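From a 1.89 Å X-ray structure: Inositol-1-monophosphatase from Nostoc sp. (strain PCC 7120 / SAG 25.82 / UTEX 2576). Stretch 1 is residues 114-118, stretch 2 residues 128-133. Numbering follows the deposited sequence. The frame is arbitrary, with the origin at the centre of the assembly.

Stretch 1, residues 114-118: PQVGV
Stretch 2, residues 128-133: FRGAAG

Antiparallel strands are held by backbone hydrogen bonds at alternate residue pairs, and the pairing of residues 114-118 with 128-133 of this inositol-1-monophosphatase is a compact example. Residues 114-118 lie within a strand that extends beyond both ends of the stretch; residues 128-131 close a second strand, after which Ala132 and Gly133 are loop or turn. The strand axes approach to 4.7 Å, with their N-to-C directions 162° apart. Most residues have typical beta-strand torsions, with phi/psi of -136/136 at Val116, -146/133 at Gly117, -131/130 at Val118, -139/136 at Arg129, -156/149 at Gly130 and -153/149 at Ala131. Pro114 (-63/125), Phe128 (-99/131) and Ala132 (-52/123) have less negative phi. Gln115 departs in psi (-132/-22), and Gly133 turns to positive phi (76/-2), a region that favours glycine.

The register sets Val116 against Ala131 (CA to CA 4.3 Å), Gly117 against Gly130 (5.2 Å between CA atoms) and Val118 against Arg129 (4.6 Å, again CA to CA). The wide glycine pair is the hydrogen-bonded one: Gly117 N donates to Gly130 O at 2.8 Å (161° at the hydrogen), and Gly130 N returns a bond to Gly117 O at 2.9 Å (155°). The flanking pairs are of the narrow, non-hydrogen-bonded type. Beyond Ala131 the ladder gains one more bond, from Ala132 N to Gln115 O at 2.9 Å and 159°, so pairing reaches past the end of the second strand. CA-H...O contacts supplement these bonds: Ala131 CA lies 3.2 Å from Gln115 O, Arg129 CA 3.5 Å from Gly117 O, and Val118 CA 3.3 Å from Phe128 O.

Side chains of the two narrow pairs share one face of the sheet. Val116 and Val118 both adopt the t rotamer; Val116 CG2 meets Ala131 CB at 4.2 Å, an apolar contact, while Val118 CG2 approaches Arg129 CG at 4.0 Å. Arg129 runs m, t, p through chi1 to chi3, with chi4 at -104°, and its NE is hydrogen-bonded elsewhere in the structure. The glycine pair places no side chain on the other face.

At the end of the ladder, Gln115 (chi1 -69°, chi2 -74°, chi3 -88°) folds back so that NE2 donates to Pro114 O at 2.9 Å, while OE1 comes within 3.3 Å of Ala132 CB, which points toward the first strand. The CA-to-CB bond of Phe128 points sideways, and with chi1 at -61° and chi2 at 87° the end of the side chain leads off from the partner strand.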

# COMPACT_ATOMS: atom_id res chain seq x y z
N PRO A 114 23.15 -23.09 3.38
CA PRO A 114 22.12 -22.17 2.87
C PRO A 114 22.58 -21.44 1.62
O PRO A 114 23.62 -20.79 1.61
CB PRO A 114 21.90 -21.21 4.04
CG PRO A 114 22.40 -21.95 5.26
CD PRO A 114 23.55 -22.78 4.76
N GLN A 115 21.79 -21.54 0.55
CA GLN A 115 22.15 -20.93 -0.73
C GLN A 115 21.04 -20.12 -1.38
O GLN A 115 21.35 -19.29 -2.25
CB GLN A 115 22.62 -22.01 -1.72
CG GLN A 115 23.94 -22.66 -1.36
CD GLN A 115 25.13 -21.75 -1.62
OE1 GLN A 115 25.69 -21.73 -2.72
NE2 GLN A 115 25.55 -21.00 -0.60
N VAL A 116 19.78 -20.36 -1.04
CA VAL A 116 18.66 -19.58 -1.57
C VAL A 116 17.72 -19.26 -0.42
O VAL A 116 17.40 -20.14 0.39
CB VAL A 116 17.89 -20.33 -2.68
CG1 VAL A 116 16.73 -19.48 -3.19
CG2 VAL A 116 18.82 -20.71 -3.82
N GLY A 117 17.26 -18.01 -0.36
CA GLY A 117 16.36 -17.63 0.70
C GLY A 117 15.32 -16.62 0.30
O GLY A 117 15.63 -15.62 -0.36
N VAL A 118 14.07 -16.87 0.67
CA VAL A 118 12.99 -15.92 0.51
C VAL A 118 12.24 -15.81 1.83
O VAL A 118 11.86 -16.83 2.42
CB VAL A 118 12.02 -16.30 -0.63
CG1 VAL A 118 10.91 -15.28 -0.71
CG2 VAL A 118 12.76 -16.38 -1.96
N PHE A 128 11.78 -10.27 1.04
CA PHE A 128 13.23 -10.34 1.10
C PHE A 128 13.71 -11.53 0.29
O PHE A 128 13.19 -12.64 0.44
CB PHE A 128 13.72 -10.46 2.55
CG PHE A 128 13.33 -9.29 3.42
CD1 PHE A 128 12.11 -9.26 4.08
CD2 PHE A 128 14.20 -8.22 3.59
CE1 PHE A 128 11.74 -8.17 4.88
CE2 PHE A 128 13.85 -7.14 4.40
CZ PHE A 128 12.62 -7.11 5.03
N ARG A 129 14.70 -11.31 -0.57
CA ARG A 129 15.16 -12.35 -1.48
C ARG A 129 16.68 -12.32 -1.57
O ARG A 129 17.28 -11.25 -1.67
CB ARG A 129 14.55 -12.19 -2.88
CG ARG A 129 13.06 -12.51 -2.93
CD ARG A 129 12.39 -11.91 -4.17
NE ARG A 129 12.93 -12.40 -5.43
CZ ARG A 129 13.76 -11.69 -6.20
NH1 ARG A 129 14.14 -10.48 -5.80
NH2 ARG A 129 14.20 -12.18 -7.35
N GLY A 130 17.28 -13.50 -1.52
CA GLY A 130 18.72 -13.61 -1.65
C GLY A 130 19.12 -14.98 -2.15
O GLY A 130 18.44 -15.98 -1.88
N ALA A 131 20.23 -15.03 -2.88
CA ALA A 131 20.80 -16.29 -3.33
C ALA A 131 22.29 -16.09 -3.53
O ALA A 131 22.74 -14.99 -3.88
CB ALA A 131 20.14 -16.78 -4.62
N ALA A 132 23.06 -17.15 -3.31
CA ALA A 132 24.51 -17.08 -3.39
C ALA A 132 24.96 -16.47 -4.71
O ALA A 132 24.59 -16.95 -5.79
CB ALA A 132 25.11 -18.48 -3.22
N GLY A 133 25.73 -15.39 -4.62
CA GLY A 133 26.25 -14.72 -5.79
C GLY A 133 25.26 -13.86 -6.55
O GLY A 133 25.65 -13.21 -7.52